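Local coordinates for protein arginine N-methyltransferase SFM1 (Saccharomyces cerevisiae, PDB 5C77), which transfers a single methyl group from S-adenosyl-L-methionine to an arginine of ribosomal protein S3, at residues Ile4-Glu9 / Leu34-Glu39; Arg79-Asp84 / Thr97-Phe102; Ile89-Glu94 / Ile129-Gly134. One frame throughout, in Å; residues are numbered along the deposited sequence.

Contact 1: residues Ile4-Glu9 / Leu34-Glu39; sequences IIEHME and LSSLPE. With SAH (S-adenosyl-L-homocysteine), chain C.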
loop_
_atom_site.group_PDB
_atom_site.type_symbol
_atom_site.label_atom_id
_atom_site.label_comp_id
_atom_site.label_asym_id
_atom_site.label_seq_id
_atom_site.Cartn_x
_atom_site.Cartn_y
_atom_site.Cartn_z
ATOM N N ILE A 4 -5.742 -11.274 -2.080
ATOM C CA ILE A 4 -5.286 -12.457 -2.795
ATOM C C ILE A 4 -5.908 -12.515 -4.180
ATOM O O ILE A 4 -7.122 -12.618 -4.307
ATOM C CB ILE A 4 -5.689 -13.743 -2.061
ATOM C CG1 ILE A 4 -5.158 -13.734 -0.630
ATOM C CG2 ILE A 4 -5.188 -14.953 -2.813
ATOM C CD1 ILE A 4 -5.695 -14.885 0.216
ATOM N N ILE A 5 -5.084 -12.452 -5.217
ATOM C CA ILE A 5 -5.605 -12.577 -6.568
ATOM C C ILE A 5 -5.321 -13.942 -7.160
ATOM O O ILE A 5 -4.173 -14.361 -7.253
ATOM C CB ILE A 5 -5.047 -11.504 -7.508
ATOM C CG1 ILE A 5 -5.388 -10.105 -6.990
ATOM C CG2 ILE A 5 -5.621 -11.690 -8.899
ATOM C CD1 ILE A 5 -4.781 -9.006 -7.837
ATOM N N GLU A 6 -6.379 -14.639 -7.546
ATOM C CA GLU A 6 -6.238 -15.870 -8.303
ATOM C C GLU A 6 -5.884 -15.466 -9.718
ATOM O O GLU A 6 -6.639 -14.741 -10.358
ATOM C CB GLU A 6 -7.555 -16.636 -8.312
ATOM C CG GLU A 6 -8.097 -16.943 -6.933
ATOM C CD GLU A 6 -7.320 -18.054 -6.254
ATOM O OE1 GLU A 6 -7.085 -19.085 -6.918
ATOM O OE2 GLU A 6 -6.941 -17.896 -5.067
ATOM N N HIS A 7 -4.734 -15.909 -10.207
ATOM C CA HIS A 7 -4.304 -15.506 -11.535
ATOM C C HIS A 7 -5.276 -16.050 -12.589
ATOM O O HIS A 7 -5.418 -17.266 -12.730
ATOM C CB HIS A 7 -2.869 -15.959 -11.807
ATOM C CG HIS A 7 -2.339 -15.492 -13.125
ATOM N ND1 HIS A 7 -2.385 -14.172 -13.517
ATOM C CD2 HIS A 7 -1.771 -16.171 -14.150
ATOM C CE1 HIS A 7 -1.863 -14.056 -14.726
ATOM N NE2 HIS A 7 -1.485 -15.254 -15.133
ATOM N N MET A 8 -5.942 -15.140 -13.311
ATOM C CA MET A 8 -7.028 -15.493 -14.240
ATOM C C MET A 8 -6.666 -15.546 -15.730
ATOM O O MET A 8 -7.485 -15.193 -16.579
ATOM C CB MET A 8 -8.221 -14.541 -14.068
ATOM C CG MET A 8 -9.154 -14.847 -12.897
ATOM S SD MET A 8 -9.832 -16.528 -12.836
ATOM C CE MET A 8 -8.651 -17.304 -11.724
ATOM N N GLU A 9 -5.456 -15.984 -16.050
ATOM C CA GLU A 9 -5.087 -16.199 -17.447
ATOM C C GLU A 9 -3.869 -17.101 -17.580
ATOM O O GLU A 9 -3.214 -17.420 -16.592
ATOM C CB GLU A 9 -4.879 -14.870 -18.190
ATOM C CG GLU A 9 -3.812 -13.943 -17.611
ATOM C CD GLU A 9 -3.686 -12.649 -18.409
ATOM O OE1 GLU A 9 -2.777 -12.560 -19.264
ATOM O OE2 GLU A 9 -4.507 -11.728 -18.192
ATOM N N LEU A 34 -0.391 -13.159 -5.223
ATOM C CA LEU A 34 -0.889 -13.747 -6.465
ATOM C C LEU A 34 -0.856 -15.274 -6.329
ATOM O O LEU A 34 0.211 -15.867 -6.158
ATOM C CB LEU A 34 -0.049 -13.286 -7.663
ATOM C CG LEU A 34 -0.612 -13.668 -9.040
ATOM C CD1 LEU A 34 -1.977 -13.018 -9.301
ATOM C CD2 LEU A 34 0.365 -13.333 -10.147
ATOM N N SER A 35 -2.022 -15.909 -6.384
ATOM C CA SER A 35 -2.105 -17.337 -6.101
ATOM C C SER A 35 -2.576 -18.198 -7.279
ATOM O O SER A 35 -2.944 -17.687 -8.343
ATOM C CB SER A 35 -3.010 -17.574 -4.902
ATOM O OG SER A 35 -4.361 -17.368 -5.265
ATOM N N SER A 36 -2.531 -19.512 -7.067
ATOM C CA SER A 36 -3.048 -20.513 -8.006
ATOM C C SER A 36 -2.423 -20.463 -9.378
ATOM O O SER A 36 -3.095 -20.729 -10.365
ATOM C CB SER A 36 -4.563 -20.400 -8.163
ATOM O OG SER A 36 -5.228 -20.707 -6.950
ATOM N N LEU A 37 -1.150 -20.114 -9.449
ATOM C CA LEU A 37 -0.461 -20.120 -10.725
ATOM C C LEU A 37 -0.230 -21.570 -11.108
ATOM O O LEU A 37 -0.266 -22.438 -10.234
ATOM C CB LEU A 37 0.870 -19.373 -10.623
ATOM C CG LEU A 37 0.822 -17.869 -10.886
ATOM C CD1 LEU A 37 0.359 -17.087 -9.655
ATOM C CD2 LEU A 37 2.179 -17.405 -11.330
ATOM N N PRO A 38 -0.018 -21.843 -12.411
ATOM C CA PRO A 38 0.316 -23.209 -12.827
ATOM C C PRO A 38 1.434 -23.807 -11.974
ATOM O O PRO A 38 2.440 -23.161 -11.682
ATOM C CB PRO A 38 0.773 -23.029 -14.275
ATOM C CG PRO A 38 -0.014 -21.860 -14.756
ATOM C CD PRO A 38 -0.130 -20.931 -13.564
ATOM N N GLU A 39 1.204 -25.044 -11.556
ATOM C CA GLU A 39 2.094 -25.833 -10.704
ATOM C C GLU A 39 3.571 -25.846 -11.107
ATOM O O GLU A 39 4.440 -26.112 -10.277
ATOM C CB GLU A 39 1.572 -27.275 -10.645
ATOM C CG GLU A 39 1.505 -27.994 -12.016
ATOM C CD GLU A 39 0.634 -27.272 -13.060
ATOM O OE1 GLU A 39 -0.449 -26.757 -12.686
ATOM O OE2 GLU A 39 1.049 -27.191 -14.242
HETATM N N SAH C . -9.344 -12.178 -16.936
HETATM C CA SAH C . -10.313 -12.250 -15.846
HETATM C CB SAH C . -10.540 -10.864 -15.239
HETATM C CG SAH C . -11.124 -10.868 -13.826
HETATM S SD SAH C . -11.471 -9.216 -13.159
HETATM C C SAH C . -11.629 -12.872 -16.324
HETATM O O SAH C . -12.554 -13.095 -15.537
HETATM O OXT SAH C . -11.797 -13.176 -17.511
HETATM C "C5'" SAH C . -12.939 -9.878 -12.339
HETATM C "C4'" SAH C . -12.782 -9.984 -10.828
HETATM O "O4'" SAH C . -12.855 -8.707 -10.216
HETATM C "C3'" SAH C . -13.903 -10.835 -10.249
HETATM O "O3'" SAH C . -13.439 -12.128 -9.981
HETATM C "C2'" SAH C . -14.257 -10.168 -8.951
HETATM O "O2'" SAH C . -13.475 -10.728 -7.913
HETATM C "C1'" SAH C . -13.797 -8.746 -9.158
HETATM N N9 SAH C . -14.965 -7.901 -9.462
HETATM C C8 SAH C . -15.198 -7.183 -10.604
HETATM N N7 SAH C . -16.379 -6.544 -10.483
HETATM C C5 SAH C . -16.910 -6.845 -9.278
HETATM C C6 SAH C . -18.089 -6.469 -8.638
HETATM N N6 SAH C . -18.954 -5.651 -9.228
HETATM N N1 SAH C . -18.359 -6.957 -7.376
HETATM C C2 SAH C . -17.475 -7.801 -6.747
HETATM N N3 SAH C . -16.315 -8.172 -7.384
HETATM C C4 SAH C . -16.030 -7.700 -8.624
#
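The His7 ring, just past the first strand of a beta-alpha-beta unit in this SPOUT-type methyltransferase, is met obliquely by CD1 of Leu34, while the backbone N of Glu9 sits over the centre of one ring face, 4.1 Å above the plane, and the ring of Phe12 stacks with it. Both ring nitrogens are engaged: ND1 with the hydroxyl of Tyr20, NE2 with the carbonyl of Gly11. The other flat group, the carboxylate of Glu6, has a serine hydroxyl at each oxygen. OG of Ser36 donates to its OE1, although the very short modelled separation makes the exact length doubtful, and OG of Ser35 lies 2.6 Å from its OE2. Arg116 adds a salt bridge to OE1, so the buried charge is probably well compensated.

In the unit, strand 3-6, helix 14-27 and strand 32-35 follow one another, and the two strands run parallel in the central sheet. Two backbone bonds join the strands, Ser35 N to Ile5 O at 2.8 Å and His7 N to Ser35 O at 3.1 Å. Ile5 and Leu34 share the face covered by helix 14-27, where both touch Tyr20; Glu6 and Ser35 share the other, with Leu120 of helix 116-123 against Glu6. CD1 of Leu34 packs 3.9 Å from CB of Ile5, the two side chains meeting at a slant.

CB of His7 lies between the CD1 atoms of Leu34 and Leu37, each 4.0 Å away; with CG anti to the backbone N (chi1 -176°) the ring extends onward to Tyr20 and Gly11. Beyond the strand the chain turns to the cofactor product, and CB of Met8 rests 3.6 Å from CA of SAH.

Contact 2: residues Arg79-Asp84 / Thr97-Phe102; sequences RVCLLD and TKFDYF. With SAH (S-adenosyl-L-homocysteine), chain C.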
loop_
_atom_site.group_PDB
_atom_site.type_symbol
_atom_site.label_atom_id
_atom_site.label_comp_id
_atom_site.label_asym_id
_atom_site.label_seq_id
_atom_site.Cartn_x
_atom_site.Cartn_y
_atom_site.Cartn_z
ATOM N N ARG A 79 -13.774 -15.382 7.858
ATOM C CA ARG A 79 -12.950 -14.179 7.858
ATOM C C ARG A 79 -12.252 -14.020 6.516
ATOM O O ARG A 79 -11.316 -13.235 6.376
ATOM C CB ARG A 79 -11.935 -14.211 9.007
ATOM C CG ARG A 79 -12.589 -14.252 10.382
ATOM C CD ARG A 79 -11.615 -13.877 11.498
ATOM N NE ARG A 79 -10.993 -12.574 11.269
ATOM C CZ ARG A 79 -11.561 -11.413 11.575
ATOM N NH1 ARG A 79 -12.767 -11.394 12.126
ATOM N NH2 ARG A 79 -10.925 -10.275 11.324
ATOM N N VAL A 80 -12.707 -14.782 5.530
ATOM C CA VAL A 80 -12.190 -14.646 4.177
ATOM C C VAL A 80 -13.294 -14.233 3.211
ATOM O O VAL A 80 -14.210 -15.000 2.911
ATOM C CB VAL A 80 -11.501 -15.924 3.690
ATOM C CG1 VAL A 80 -10.934 -15.713 2.295
ATOM C CG2 VAL A 80 -10.398 -16.337 4.676
ATOM N N CYS A 81 -13.201 -12.998 2.740
ATOM C CA CYS A 81 -14.204 -12.458 1.840
ATOM C C CYS A 81 -13.874 -12.744 0.370
ATOM O O CYS A 81 -12.844 -12.312 -0.153
ATOM C CB CYS A 81 -14.370 -10.959 2.071
ATOM S SG CYS A 81 -15.552 -10.180 0.946
ATOM N N LEU A 82 -14.748 -13.496 -0.286
ATOM C CA LEU A 82 -14.659 -13.667 -1.729
ATOM C C LEU A 82 -15.456 -12.559 -2.420
ATOM O O LEU A 82 -16.625 -12.341 -2.112
ATOM C CB LEU A 82 -15.192 -15.040 -2.149
ATOM C CG LEU A 82 -15.460 -15.193 -3.649
ATOM C CD1 LEU A 82 -14.153 -15.345 -4.415
ATOM C CD2 LEU A 82 -16.417 -16.349 -3.934
ATOM N N LEU A 83 -14.823 -11.850 -3.345
ATOM C CA LEU A 83 -15.516 -10.795 -4.061
ATOM C C LEU A 83 -16.098 -11.282 -5.389
ATOM O O LEU A 83 -15.392 -11.829 -6.233
ATOM C CB LEU A 83 -14.600 -9.583 -4.218
ATOM C CG LEU A 83 -14.325 -9.033 -2.814
ATOM C CD1 LEU A 83 -12.926 -8.510 -2.645
ATOM C CD2 LEU A 83 -15.351 -7.963 -2.462
ATOM N N ASP A 84 -17.403 -11.085 -5.544
ATOM C CA ASP A 84 -18.164 -11.616 -6.671
ATOM C C ASP A 84 -19.273 -10.642 -7.041
ATOM O O ASP A 84 -20.086 -10.278 -6.192
ATOM C CB ASP A 84 -18.767 -12.969 -6.288
ATOM C CG ASP A 84 -19.756 -13.498 -7.320
ATOM O OD1 ASP A 84 -19.627 -13.199 -8.525
ATOM O OD2 ASP A 84 -20.667 -14.243 -6.915
ATOM N N THR A 97 -13.720 -5.242 10.199
ATOM C CA THR A 97 -13.461 -6.081 11.367
ATOM C C THR A 97 -13.634 -7.565 11.052
ATOM O O THR A 97 -12.965 -8.418 11.650
ATOM C CB THR A 97 -14.427 -5.727 12.517
ATOM O OG1 THR A 97 -14.479 -4.305 12.684
ATOM C CG2 THR A 97 -13.985 -6.380 13.825
ATOM N N LYS A 98 -14.523 -7.864 10.107
ATOM C CA LYS A 98 -14.918 -9.242 9.819
ATOM C C LYS A 98 -13.913 -10.059 9.001
ATOM O O LYS A 98 -13.805 -11.269 9.184
ATOM C CB LYS A 98 -16.284 -9.265 9.123
ATOM C CG LYS A 98 -17.354 -8.457 9.849
ATOM C CD LYS A 98 -18.682 -8.465 9.091
ATOM C CE LYS A 98 -19.742 -7.602 9.783
ATOM N NZ LYS A 98 -19.464 -6.130 9.709
ATOM N N PHE A 99 -13.182 -9.412 8.097
ATOM C CA PHE A 99 -12.311 -10.154 7.183
ATOM C C PHE A 99 -10.822 -9.828 7.290
ATOM O O PHE A 99 -10.429 -8.679 7.463
ATOM C CB PHE A 99 -12.776 -9.974 5.740
ATOM C CG PHE A 99 -14.248 -10.187 5.552
ATOM C CD1 PHE A 99 -14.804 -11.445 5.711
ATOM C CD2 PHE A 99 -15.078 -9.127 5.210
ATOM C CE1 PHE A 99 -16.166 -11.647 5.536
ATOM C CE2 PHE A 99 -16.434 -9.316 5.032
ATOM C CZ PHE A 99 -16.984 -10.583 5.194
ATOM N N ASP A 100 -10.004 -10.864 7.173
ATOM C CA ASP A 100 -8.556 -10.729 7.160
ATOM C C ASP A 100 -8.012 -10.886 5.738
ATOM O O ASP A 100 -6.858 -10.562 5.477
ATOM C CB ASP A 100 -7.911 -11.778 8.081
ATOM C CG ASP A 100 -8.395 -11.675 9.532
ATOM O OD1 ASP A 100 -8.517 -10.541 10.066
ATOM O OD2 ASP A 100 -8.645 -12.736 10.142
ATOM N N TYR A 101 -8.839 -11.393 4.825
ATOM C CA TYR A 101 -8.420 -11.613 3.440
ATOM C C TYR A 101 -9.523 -11.323 2.438
ATOM O O TYR A 101 -10.692 -11.647 2.668
ATOM C CB TYR A 101 -7.963 -13.050 3.234
ATOM C CG TYR A 101 -6.721 -13.401 3.999
ATOM C CD1 TYR A 101 -5.466 -13.210 3.438
ATOM C CD2 TYR A 101 -6.802 -13.930 5.287
ATOM C CE1 TYR A 101 -4.327 -13.532 4.132
ATOM C CE2 TYR A 101 -5.666 -14.252 5.990
ATOM C CZ TYR A 101 -4.432 -14.053 5.408
ATOM O OH TYR A 101 -3.295 -14.373 6.098
ATOM N N PHE A 102 -9.127 -10.735 1.313
ATOM C CA PHE A 102 -10.045 -10.403 0.235
ATOM C C PHE A 102 -9.628 -11.087 -1.049
ATOM O O PHE A 102 -8.585 -10.785 -1.622
ATOM C CB PHE A 102 -10.122 -8.898 0.061
ATOM C CG PHE A 102 -10.763 -8.224 1.210
ATOM C CD1 PHE A 102 -10.013 -7.854 2.315
ATOM C CD2 PHE A 102 -12.123 -8.014 1.222
ATOM C CE1 PHE A 102 -10.604 -7.264 3.404
ATOM C CE2 PHE A 102 -12.727 -7.412 2.310
ATOM C CZ PHE A 102 -11.965 -7.041 3.408
HETATM N N SAH C . -9.344 -12.178 -16.936
HETATM C CA SAH C . -10.313 -12.250 -15.846
HETATM C CB SAH C . -10.540 -10.864 -15.239
HETATM C CG SAH C . -11.124 -10.868 -13.826
HETATM S SD SAH C . -11.471 -9.216 -13.159
HETATM C C SAH C . -11.629 -12.872 -16.324
HETATM O O SAH C . -12.554 -13.095 -15.537
HETATM O OXT SAH C . -11.797 -13.176 -17.511
HETATM C "C5'" SAH C . -12.939 -9.878 -12.339
HETATM C "C4'" SAH C . -12.782 -9.984 -10.828
HETATM O "O4'" SAH C . -12.855 -8.707 -10.216
HETATM C "C3'" SAH C . -13.903 -10.835 -10.249
HETATM O "O3'" SAH C . -13.439 -12.128 -9.981
HETATM C "C2'" SAH C . -14.257 -10.168 -8.951
HETATM O "O2'" SAH C . -13.475 -10.728 -7.913
HETATM C "C1'" SAH C . -13.797 -8.746 -9.158
HETATM N N9 SAH C . -14.965 -7.901 -9.462
HETATM C C8 SAH C . -15.198 -7.183 -10.604
HETATM N N7 SAH C . -16.379 -6.544 -10.483
HETATM C C5 SAH C . -16.910 -6.845 -9.278
HETATM C C6 SAH C . -18.089 -6.469 -8.638
HETATM N N6 SAH C . -18.954 -5.651 -9.228
HETATM N N1 SAH C . -18.359 -6.957 -7.376
HETATM C C2 SAH C . -17.475 -7.801 -6.747
HETATM N N3 SAH C . -16.315 -8.172 -7.384
HETATM C C4 SAH C . -16.030 -7.700 -8.624
#
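Arg79 grips the carboxylate of Asp100 side-on, NE reaching OD2 at 2.6 Å and NH2 reaching OD1 at 2.7 Å, in a salt bridge just ahead of the parallel neighbouring strands 80-83 and 101-108 of the SPOUT sheet. Both oxygens lie in the guanidinium plane, yet the nitrogens approach from above the carboxylate, the two planes being 47° apart. NH2 also donates to the Thr97 carbonyl, 2.8 Å from its O, and the Lys98 carbonyl sits over one guanidinium face; a bend at chi3 (55°) folds the arginine onto the Thr97-Lys98 backbone. An alanine in place of Arg79 is likely to leave Asp100 without its charge partner and the Thr97 carbonyl without its side-chain donor, making the segment leading into strand 101-108 less firmly held.

Backbone bonds continue the pairing: Asp100 N to Arg79 O, Cys81 N to Tyr101 O at 2.9 Å. Packing takes over at Phe99, whose ring is sandwiched between CB of Lys98 on one face and CB of Cys81 on the opposite face, the latter a CH-pi contact 3.6 Å from the centroid. The Cys81 sulfur, 4.4 Å from the same centroid, adds a sulfur-aromatic contact. CD1 of Leu83 lies at the edge of the Phe102 ring, on the side covered by helix 140-151. At the strand's far end, the ribose hydroxyl O2' of SAH donates to Leu83 O at 2.8 Å.

Contact 3: residues Ile89-Glu94 / Ile129-Gly134; sequences IDLQPE and ISRRLG. With SAH (S-adenosyl-L-homocysteine), chain C.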
loop_
_atom_site.group_PDB
_atom_site.type_symbol
_atom_site.label_atom_id
_atom_site.label_comp_id
_atom_site.label_asym_id
_atom_site.label_seq_id
_atom_site.Cartn_x
_atom_site.Cartn_y
_atom_site.Cartn_z
ATOM N N ILE A 89 -25.033 -9.051 -1.217
ATOM C CA ILE A 89 -24.701 -8.102 -0.163
ATOM C C ILE A 89 -23.444 -7.330 -0.511
ATOM O O ILE A 89 -22.376 -7.923 -0.646
ATOM C CB ILE A 89 -24.430 -8.818 1.179
ATOM C CG1 ILE A 89 -25.613 -9.713 1.575
ATOM C CG2 ILE A 89 -24.105 -7.802 2.266
ATOM C CD1 ILE A 89 -26.880 -8.948 1.846
ATOM N N ASP A 90 -23.563 -6.011 -0.635
ATOM C CA ASP A 90 -22.396 -5.155 -0.840
ATOM C C ASP A 90 -21.402 -5.155 0.343
ATOM O O ASP A 90 -21.773 -5.330 1.503
ATOM C CB ASP A 90 -22.834 -3.721 -1.168
ATOM C CG ASP A 90 -23.135 -3.519 -2.653
ATOM O OD1 ASP A 90 -22.316 -3.949 -3.490
ATOM O OD2 ASP A 90 -24.186 -2.927 -2.990
ATOM N N LEU A 91 -20.129 -4.963 0.033
ATOM C CA LEU A 91 -19.127 -4.769 1.059
ATOM C C LEU A 91 -19.412 -3.456 1.802
ATOM O O LEU A 91 -19.716 -2.440 1.176
ATOM C CB LEU A 91 -17.734 -4.735 0.429
ATOM C CG LEU A 91 -16.564 -4.889 1.403
ATOM C CD1 LEU A 91 -16.569 -6.294 1.972
ATOM C CD2 LEU A 91 -15.241 -4.576 0.724
ATOM N N GLN A 92 -19.336 -3.493 3.133
ATOM C CA GLN A 92 -19.578 -2.317 3.972
ATOM C C GLN A 92 -18.320 -1.945 4.742
ATOM O O GLN A 92 -17.532 -2.813 5.094
ATOM C CB GLN A 92 -20.643 -2.596 5.026
ATOM C CG GLN A 92 -22.022 -2.900 4.537
ATOM C CD GLN A 92 -22.897 -3.378 5.683
ATOM O OE1 GLN A 92 -23.149 -2.635 6.641
ATOM N NE2 GLN A 92 -23.329 -4.636 5.617
ATOM N N PRO A 93 -18.153 -0.648 5.036
ATOM C CA PRO A 93 -17.105 -0.167 5.938
ATOM C C PRO A 93 -17.000 -0.994 7.226
ATOM O O PRO A 93 -15.894 -1.356 7.625
ATOM C CB PRO A 93 -17.569 1.250 6.253
ATOM C CG PRO A 93 -18.250 1.679 5.012
ATOM C CD PRO A 93 -18.940 0.465 4.473
ATOM N N GLU A 94 -18.135 -1.311 7.842
ATOM C CA GLU A 94 -18.145 -2.085 9.075
ATOM C C GLU A 94 -17.569 -3.497 8.901
ATOM O O GLU A 94 -17.285 -4.177 9.888
ATOM C CB GLU A 94 -19.559 -2.156 9.658
ATOM C CG GLU A 94 -19.591 -2.241 11.194
ATOM C CD GLU A 94 -20.978 -2.548 11.775
ATOM O OE1 GLU A 94 -21.990 -2.494 11.032
ATOM O OE2 GLU A 94 -21.050 -2.848 12.991
ATOM N N ILE A 129 -17.034 -15.941 2.550
ATOM C CA ILE A 129 -18.238 -15.131 2.604
ATOM C C ILE A 129 -18.201 -14.341 1.312
ATOM O O ILE A 129 -17.151 -13.820 0.937
ATOM C CB ILE A 129 -18.200 -14.122 3.766
ATOM C CG1 ILE A 129 -18.050 -14.833 5.110
ATOM C CG2 ILE A 129 -19.455 -13.255 3.764
ATOM C CD1 ILE A 129 -19.338 -15.400 5.635
ATOM N N SER A 130 -19.324 -14.249 0.618
ATOM C CA SER A 130 -19.338 -13.532 -0.646
ATOM C C SER A 130 -19.881 -12.126 -0.507
ATOM O O SER A 130 -20.909 -11.916 0.131
ATOM C CB SER A 130 -20.135 -14.303 -1.688
ATOM O OG SER A 130 -19.366 -15.387 -2.177
ATOM N N ARG A 131 -19.185 -11.168 -1.114
ATOM C CA ARG A 131 -19.627 -9.770 -1.113
ATOM C C ARG A 131 -19.543 -9.125 -2.498
ATOM O O ARG A 131 -18.702 -9.484 -3.316
ATOM C CB ARG A 131 -18.825 -8.957 -0.099
ATOM C CG ARG A 131 -19.110 -9.322 1.340
ATOM C CD ARG A 131 -20.437 -8.733 1.784
ATOM N NE ARG A 131 -20.803 -9.151 3.134
ATOM C CZ ARG A 131 -21.571 -10.201 3.409
ATOM N NH1 ARG A 131 -22.065 -10.949 2.430
ATOM N NH2 ARG A 131 -21.852 -10.501 4.669
ATOM N N ARG A 132 -20.423 -8.166 -2.750
ATOM C CA ARG A 132 -20.456 -7.477 -4.028
ATOM C C ARG A 132 -19.854 -6.084 -3.896
ATOM O O ARG A 132 -19.802 -5.511 -2.802
ATOM C CB ARG A 132 -21.893 -7.382 -4.558
ATOM C CG ARG A 132 -21.989 -7.006 -6.042
ATOM C CD ARG A 132 -23.412 -6.771 -6.494
ATOM N NE ARG A 132 -23.998 -5.603 -5.855
ATOM C CZ ARG A 132 -25.255 -5.200 -6.033
ATOM N NH1 ARG A 132 -26.065 -5.864 -6.845
ATOM N NH2 ARG A 132 -25.705 -4.122 -5.404
ATOM N N LEU A 133 -19.389 -5.559 -5.025
ATOM C CA LEU A 133 -18.885 -4.197 -5.132
ATOM C C LEU A 133 -19.727 -3.440 -6.142
ATOM O O LEU A 133 -19.242 -3.042 -7.196
ATOM C CB LEU A 133 -17.418 -4.195 -5.577
ATOM C CG LEU A 133 -16.441 -4.801 -4.573
ATOM C CD1 LEU A 133 -15.075 -5.077 -5.204
ATOM C CD2 LEU A 133 -16.317 -3.884 -3.361
ATOM N N GLY A 134 -20.997 -3.253 -5.821
ATOM C CA GLY A 134 -21.907 -2.584 -6.727
ATOM C C GLY A 134 -22.361 -3.454 -7.879
ATOM O O GLY A 134 -21.819 -4.537 -8.109
HETATM N N SAH C . -9.344 -12.178 -16.936
HETATM C CA SAH C . -10.313 -12.250 -15.846
HETATM C CB SAH C . -10.540 -10.864 -15.239
HETATM C CG SAH C . -11.124 -10.868 -13.826
HETATM S SD SAH C . -11.471 -9.216 -13.159
HETATM C C SAH C . -11.629 -12.872 -16.324
HETATM O O SAH C . -12.554 -13.095 -15.537
HETATM O OXT SAH C . -11.797 -13.176 -17.511
HETATM C "C5'" SAH C . -12.939 -9.878 -12.339
HETATM C "C4'" SAH C . -12.782 -9.984 -10.828
HETATM O "O4'" SAH C . -12.855 -8.707 -10.216
HETATM C "C3'" SAH C . -13.903 -10.835 -10.249
HETATM O "O3'" SAH C . -13.439 -12.128 -9.981
HETATM C "C2'" SAH C . -14.257 -10.168 -8.951
HETATM O "O2'" SAH C . -13.475 -10.728 -7.913
HETATM C "C1'" SAH C . -13.797 -8.746 -9.158
HETATM N N9 SAH C . -14.965 -7.901 -9.462
HETATM C C8 SAH C . -15.198 -7.183 -10.604
HETATM N N7 SAH C . -16.379 -6.544 -10.483
HETATM C C5 SAH C . -16.910 -6.845 -9.278
HETATM C C6 SAH C . -18.089 -6.469 -8.638
HETATM N N6 SAH C . -18.954 -5.651 -9.228
HETATM N N1 SAH C . -18.359 -6.957 -7.376
HETATM C C2 SAH C . -17.475 -7.801 -6.747
HETATM N N3 SAH C . -16.315 -8.172 -7.384
HETATM C C4 SAH C . -16.030 -7.700 -8.624
#
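Ile89 and Arg131 lie side by side and point the same way, CG2 of Ile89 resting 3.5 Å above one face of the guanidinium while CG2 of Ile129 covers the opposite face. A bend at chi2 (-77°) in Arg131 folds its chain back between the two isoleucines. The backbones beside them form a single beta bridge, Asp90 with Arg132, by which the loop 89-94 docks beside the segment in which strand 128-131 gives way to the cofactor-binding loop of this SPOUT-type domain. Arg132 N donates to Ile89 O and Leu91 N to Arg132 O, each at 2.9 Å.

Asp90 and Arg132 approach obliquely, carboxylate and guanidinium planes 51° apart. NH2 of Arg132 meets OD2 of Asp90 at 3.1 Å from above the carboxylate plane, while its NE makes a weak bond to OD1. That same OD1 accepts the amide of Gly134, 2.8 Å from its N and on the syn side, so the aspartate fastens both. These donors probably offset the repulsion between Asp90 OD1 and Arg132 O, two acceptors 3.0 Å apart.

Leu91 crosses Arg131 at about a right angle, its CD1 against the arginine's CG, and its CB touches CD2 of Leu133. Leu133 packs on the adenine of SAH, which the backbone holds by its Watson-Crick edge: Leu133 N donates to N1 at 2.9 Å, and N6 donates to Gly134 O at 3.3 Å.

All three contacts reach one sheet and meet the same SAH molecule at different points: contact 1 reaches its amino-acid end, contact 2 its ribose and the adjoining edge of the adenine, and contact 3 the adenine N1 and N6. Contacts 2 and 3 are close, their centres about 9 Å apart, and join through Leu82, whose N lies 2.7 Å from Ile129 O and whose O lies 3.0 Å from Arg131 N. Contact 1 is centred about 17 Å from contact 2 but touches it where Ile4 N is 2.9 Å from Phe102 O. Contacts 1 and 3 do not meet, their nearest atoms being about 11 Å apart; strands 101-108 and 80-83 lie between strands 3-6 and 128-131.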